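Local coordinates for tudor domain-containing protein 1 (Homo sapiens, PDB 5M9N) that probably takes part in piRNA-guided silencing of transposable elements during spermatogenesis, its Tudor domains binding arginine-methylated partners such as Piwi proteins, at residues L64-S69 / Q98-A102; I44-E48 / W160-I165. All blocks are in the same frame, centred on the assembly; numbering follows the deposited sequence.

Contact 1: L64-S69 / Q98-A102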
loop_
_atom_site.group_PDB
_atom_site.type_symbol
_atom_site.label_atom_id
_atom_site.label_comp_id
_atom_site.label_asym_id
_atom_site.label_seq_id
_atom_site.Cartn_x
_atom_site.Cartn_y
_atom_site.Cartn_z
ATOM N N LEU A 64 1.763 6.263 14.203
ATOM C CA LEU A 64 2.199 4.846 14.161
ATOM C C LEU A 64 3.691 4.764 14.011
ATOM O O LEU A 64 4.366 4.055 14.735
ATOM C CB LEU A 64 1.516 4.138 13.001
ATOM C CG LEU A 64 1.904 2.691 12.733
ATOM C CD1 LEU A 64 1.664 1.828 13.958
ATOM C CD2 LEU A 64 1.098 2.191 11.558
ATOM N N GLN A 65 4.200 5.478 13.033
ATOM C CA GLN A 65 5.622 5.561 12.770
ATOM C C GLN A 65 6.434 6.036 13.970
ATOM O O GLN A 65 7.523 5.543 14.194
ATOM C CB GLN A 65 5.884 6.482 11.578
ATOM C CG GLN A 65 5.189 6.019 10.277
ATOM C CD GLN A 65 5.755 4.696 9.799
ATOM O OE1 GLN A 65 6.962 4.617 9.593
ATOM N NE2 GLN A 65 4.910 3.654 9.661
ATOM N N ALA A 66 5.901 6.976 14.761
ATOM C CA ALA A 66 6.583 7.360 16.002
ATOM C C ALA A 66 6.591 6.203 17.001
ATOM O O ALA A 66 7.606 5.959 17.662
ATOM C CB ALA A 66 5.905 8.581 16.620
ATOM N N SER A 67 5.460 5.508 17.123
ATOM C CA SER A 67 5.387 4.383 18.043
ATOM C C SER A 67 6.305 3.255 17.627
ATOM O O SER A 67 6.934 2.584 18.465
ATOM C CB SER A 67 3.987 3.845 18.110
ATOM O OG SER A 67 3.123 4.827 18.549
ATOM N N LEU A 68 6.382 3.043 16.324
ATOM C CA LEU A 68 7.220 1.954 15.777
ATOM C C LEU A 68 8.717 2.213 16.071
ATOM O O LEU A 68 9.462 1.310 16.378
ATOM C CB LEU A 68 6.972 1.810 14.275
ATOM C CG LEU A 68 5.816 0.898 13.870
ATOM C CD1 LEU A 68 5.434 1.114 12.401
ATOM C CD2 LEU A 68 6.164 -0.576 14.117
ATOM N N SER A 69 9.107 3.476 15.938
ATOM C CA SER A 69 10.466 3.939 16.160
ATOM C C SER A 69 10.807 3.783 17.625
ATOM O O SER A 69 11.855 3.269 17.971
ATOM C CB SER A 69 10.549 5.430 15.787
ATOM O OG SER A 69 11.769 5.973 16.277
ATOM N N GLN A 98 13.609 4.543 8.678
ATOM C CA GLN A 98 12.548 4.564 9.629
ATOM C C GLN A 98 11.901 3.207 9.550
ATOM O O GLN A 98 12.048 2.549 8.558
ATOM C CB GLN A 98 11.567 5.647 9.249
ATOM C CG GLN A 98 12.203 7.027 9.188
ATOM C CD GLN A 98 13.027 7.345 10.418
ATOM O OE1 GLN A 98 14.255 7.345 10.365
ATOM N NE2 GLN A 98 12.368 7.549 11.554
ATOM N N TRP A 99 11.142 2.886 10.588
ATOM C CA TRP A 99 10.505 1.619 10.797
ATOM C C TRP A 99 9.037 1.678 10.306
ATOM O O TRP A 99 8.323 2.631 10.585
ATOM C CB TRP A 99 10.563 1.269 12.260
ATOM C CG TRP A 99 11.977 0.831 12.651
ATOM C CD1 TRP A 99 12.933 1.623 13.268
ATOM C CD2 TRP A 99 12.582 -0.435 12.455
ATOM N NE1 TRP A 99 14.066 0.926 13.470
ATOM C CE2 TRP A 99 13.898 -0.346 12.990
ATOM C CE3 TRP A 99 12.154 -1.655 11.910
ATOM C CZ2 TRP A 99 14.777 -1.414 12.988
ATOM C CZ3 TRP A 99 13.043 -2.721 11.880
ATOM C CH2 TRP A 99 14.351 -2.602 12.441
ATOM N N TYR A 100 8.641 0.652 9.574
ATOM C CA TYR A 100 7.322 0.557 8.941
ATOM C C TYR A 100 6.766 -0.816 9.178
ATOM O O TYR A 100 7.540 -1.745 9.436
ATOM C CB TYR A 100 7.449 0.869 7.441
ATOM C CG TYR A 100 7.834 2.309 7.142
ATOM C CD1 TYR A 100 6.903 3.312 7.007
ATOM C CD2 TYR A 100 9.156 2.654 7.028
ATOM C CE1 TYR A 100 7.303 4.666 6.807
ATOM C CE2 TYR A 100 9.566 3.927 6.791
ATOM C CZ TYR A 100 8.633 4.956 6.691
ATOM O OH TYR A 100 9.149 6.169 6.424
ATOM N N ARG A 101 5.456 -0.977 9.015
ATOM C CA ARG A 101 4.841 -2.308 9.055
ATOM C C ARG A 101 5.006 -3.023 7.712
ATOM O O ARG A 101 4.910 -2.455 6.610
ATOM C CB ARG A 101 3.405 -2.212 9.520
ATOM C CG ARG A 101 3.294 -1.519 10.858
ATOM C CD ARG A 101 1.934 -1.578 11.435
ATOM N NE ARG A 101 0.892 -1.084 10.528
ATOM C CZ ARG A 101 -0.363 -0.922 10.875
ATOM N NH1 ARG A 101 -0.787 -1.189 12.090
ATOM N NH2 ARG A 101 -1.226 -0.491 9.999
ATOM N N ALA A 102 5.371 -4.308 7.784
ATOM C CA ALA A 102 5.721 -4.971 6.570
ATOM C C ALA A 102 5.315 -6.454 6.613
ATOM O O ALA A 102 5.381 -7.069 7.659
ATOM C CB ALA A 102 7.189 -4.862 6.309
HETATM O O HOH W 1 9.042 5.128 11.823
#
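L64 of helix 58-73 lays its CD2 methyl over one face of the R101 guanidinium, 3.4 Å from NE of R101. CG of L64 stands anti to the backbone N (chi1 176°), which carries the branch down to the strand. One turn on, L68 CD1 packs 3.7 Å from R101 CG, and L68 CB meets W99 CB at 4.2 Å. Leucine suits both places, being long enough to bridge helix and strand without polar demands; the axes of 64-69 and 99-102 lie at 102°. W99 CD1 comes within 4.5 Å of S69 CA. Between the backbones sits water 1, within hydrogen-bonding range of Q65 O (2.8 Å) and W99 O (2.9 Å).

What fixes R101 lies further out: its guanidinium makes a salt bridge with D119 and bonds to the carbonyls of L138 and L141, so a buried charge is met while L64 covers one face of it. Y100, its hydroxyl bonded to D96, points its CB away from the helix and packs on a modified side chain of the bound peptide. With Y120 meeting its ring at about 90°, this is consistent with the aromatic cage by which an extended Tudor domain reads dimethylarginine.

Contact 2: I44-E48 / W160-I165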
loop_
_atom_site.group_PDB
_atom_site.type_symbol
_atom_site.label_atom_id
_atom_site.label_comp_id
_atom_site.label_asym_id
_atom_site.label_seq_id
_atom_site.Cartn_x
_atom_site.Cartn_y
_atom_site.Cartn_z
ATOM N N ILE A 44 1.939 2.712 -7.760
ATOM C CA ILE A 44 1.285 2.202 -8.974
ATOM C C ILE A 44 2.179 1.191 -9.638
ATOM O O ILE A 44 3.260 1.563 -10.067
ATOM C CB ILE A 44 1.033 3.321 -10.042
ATOM C CG1 ILE A 44 0.078 4.389 -9.481
ATOM C CG2 ILE A 44 0.474 2.765 -11.375
ATOM C CD1 ILE A 44 -0.117 5.568 -10.429
ATOM N N GLN A 45 1.730 -0.067 -9.732
ATOM C CA GLN A 45 2.316 -1.027 -10.698
ATOM C C GLN A 45 1.697 -0.855 -12.052
ATOM O O GLN A 45 2.381 -0.565 -13.001
ATOM C CB GLN A 45 2.181 -2.492 -10.195
ATOM C CG GLN A 45 3.106 -2.760 -8.997
ATOM C CD GLN A 45 4.553 -2.562 -9.329
ATOM O OE1 GLN A 45 4.996 -2.935 -10.384
ATOM N NE2 GLN A 45 5.288 -1.920 -8.458
ATOM N N THR A 46 0.392 -1.028 -12.146
ATOM C CA THR A 46 -0.343 -0.789 -13.379
ATOM C C THR A 46 -1.713 -0.254 -12.984
ATOM O O THR A 46 -2.069 -0.298 -11.806
ATOM C CB THR A 46 -0.645 -2.108 -14.160
ATOM O OG1 THR A 46 -1.620 -2.838 -13.429
ATOM C CG2 THR A 46 0.607 -2.986 -14.299
ATOM N N PRO A 47 -2.538 0.056 -13.972
ATOM C CA PRO A 47 -3.908 0.381 -13.687
ATOM C C PRO A 47 -4.720 -0.690 -13.028
ATOM O O PRO A 47 -5.705 -0.348 -12.398
ATOM C CB PRO A 47 -4.460 0.735 -15.054
ATOM C CG PRO A 47 -3.302 1.330 -15.751
ATOM C CD PRO A 47 -2.195 0.440 -15.353
ATOM N N GLU A 48 -4.303 -1.943 -13.103
ATOM C CA GLU A 48 -4.961 -3.030 -12.390
ATOM C C GLU A 48 -4.241 -3.408 -11.108
ATOM O O GLU A 48 -4.611 -4.374 -10.484
ATOM C CB GLU A 48 -5.068 -4.270 -13.337
ATOM C CG GLU A 48 -6.224 -4.151 -14.338
ATOM C CD GLU A 48 -5.928 -4.688 -15.723
ATOM O OE1 GLU A 48 -4.841 -5.277 -15.943
ATOM O OE2 GLU A 48 -6.761 -4.504 -16.625
ATOM N N TRP A 160 -0.504 -3.586 -20.094
ATOM C CA TRP A 160 -0.272 -2.112 -19.869
ATOM C C TRP A 160 1.174 -1.740 -20.154
ATOM O O TRP A 160 2.125 -2.320 -19.585
ATOM C CB TRP A 160 -0.638 -1.633 -18.461
ATOM C CG TRP A 160 -2.043 -1.892 -18.105
ATOM C CD1 TRP A 160 -2.497 -2.940 -17.381
ATOM C CD2 TRP A 160 -3.201 -1.103 -18.449
ATOM N NE1 TRP A 160 -3.849 -2.867 -17.251
ATOM C CE2 TRP A 160 -4.314 -1.750 -17.892
ATOM C CE3 TRP A 160 -3.402 0.089 -19.177
ATOM C CZ2 TRP A 160 -5.626 -1.250 -18.017
ATOM C CZ3 TRP A 160 -4.715 0.587 -19.317
ATOM C CH2 TRP A 160 -5.807 -0.083 -18.743
ATOM N N THR A 161 1.327 -0.800 -21.073
ATOM C CA THR A 161 2.621 -0.303 -21.477
ATOM C C THR A 161 3.070 0.809 -20.518
ATOM O O THR A 161 2.219 1.596 -20.062
ATOM C CB THR A 161 2.553 0.298 -22.879
ATOM O OG1 THR A 161 1.606 1.367 -22.893
ATOM C CG2 THR A 161 2.113 -0.735 -23.855
ATOM N N PRO A 162 4.401 0.901 -20.242
ATOM C CA PRO A 162 4.962 1.913 -19.326
ATOM C C PRO A 162 4.552 3.332 -19.654
ATOM O O PRO A 162 4.593 4.189 -18.771
ATOM C CB PRO A 162 6.486 1.753 -19.477
ATOM C CG PRO A 162 6.684 0.942 -20.715
ATOM C CD PRO A 162 5.471 0.075 -20.845
ATOM N N GLU A 163 4.175 3.564 -20.910
ATOM C CA GLU A 163 3.572 4.806 -21.293
ATOM C C GLU A 163 2.171 5.044 -20.743
ATOM O O GLU A 163 1.820 6.188 -20.448
ATOM C CB GLU A 163 3.511 4.915 -22.803
ATOM C CG GLU A 163 3.045 6.289 -23.224
ATOM C CD GLU A 163 3.517 6.711 -24.591
ATOM O OE1 GLU A 163 3.883 5.810 -25.378
ATOM O OE2 GLU A 163 3.492 7.952 -24.864
ATOM N N ALA A 164 1.333 4.010 -20.697
ATOM C CA ALA A 164 0.003 4.150 -20.095
ATOM C C ALA A 164 0.170 4.443 -18.614
ATOM O O ALA A 164 -0.485 5.307 -18.058
ATOM C CB ALA A 164 -0.827 2.893 -20.281
ATOM N N ILE A 165 1.065 3.686 -17.995
ATOM C CA ILE A 165 1.397 3.830 -16.581
ATOM C C ILE A 165 1.956 5.233 -16.222
ATOM O O ILE A 165 1.592 5.809 -15.199
ATOM C CB ILE A 165 2.362 2.701 -16.201
ATOM C CG1 ILE A 165 1.627 1.343 -16.283
ATOM C CG2 ILE A 165 2.945 2.912 -14.818
ATOM C CD1 ILE A 165 2.574 0.180 -16.576
#
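The indole of W160 has P47 over one face and E48 at its edge. CG of the proline stands 3.6 Å from the centroid of the six-membered ring and 13° off its normal, a CH-pi contact, while CD of P47 lies 3.6 Å from W160 CD2. Proline is apt here: its compact, stiff ring turns CH groups, slightly polarised beside the amide N, to the pi cloud. At the edge, W160 NE1 donates to E48 OE1 at 2.9 Å, with an N-H...O angle of 155°. E48 OE1 lies close to the indole plane, but the carboxylate is turned 72° from it, and the N-H comes from above the carboxylate plane. CG of W160 lies anti to the carbonyl carbon, which turns the indole back toward the 44-48 corner.

T46 brings CB to 3.8 Å from W160 CD1, and T46 OG1 accepts from E48 N at 2.8 Å, closing an ST turn that helps set the backbone from which the glutamate reaches the indole. Beyond the ring, I165 fills the angle between corner and helix: CD1 touches Q45 O, CG1 packs on P47 CD at 4.0 Å, and CG2 meets I44 CG2. A branched side chain can serve these neighbours at once.

As in other extended Tudor domains, this part probably belongs to the SN-like (OB-type) half beside the Tudor barrel. Among its neighbours, the corner joins strands 36-44 and 49-54 through a classic beta bulge, in which two residues, Q45 and T46, are set opposite the single D49. I44 and P47 continue the apolar seam along helix 162-172 to M168, and W160 and E48 both rest on P155 of strand 153-155.

From the N terminus, the chain runs along strand 36-44 and reaches the corner at 44-48, the first half of contact 2. It continues through strand 49-54 into helix 58-73, which carries 64-69. Contact 1 closes a loop of 28 residues when strand 99-109 comes back to pack against that helix. Only after strands 112-117, 123-127 and 146-150 does the chain come to 160-165 and shut the much larger loop of contact 2, 111 residues long, with contact 1 nested inside it. The centres lie 29 Å apart, on opposite sides of the chain's centre: contact 1 ties the linking helix to the Tudor sheet, contact 2 the mixed sheet of the probable SN-like half to helix 162-172.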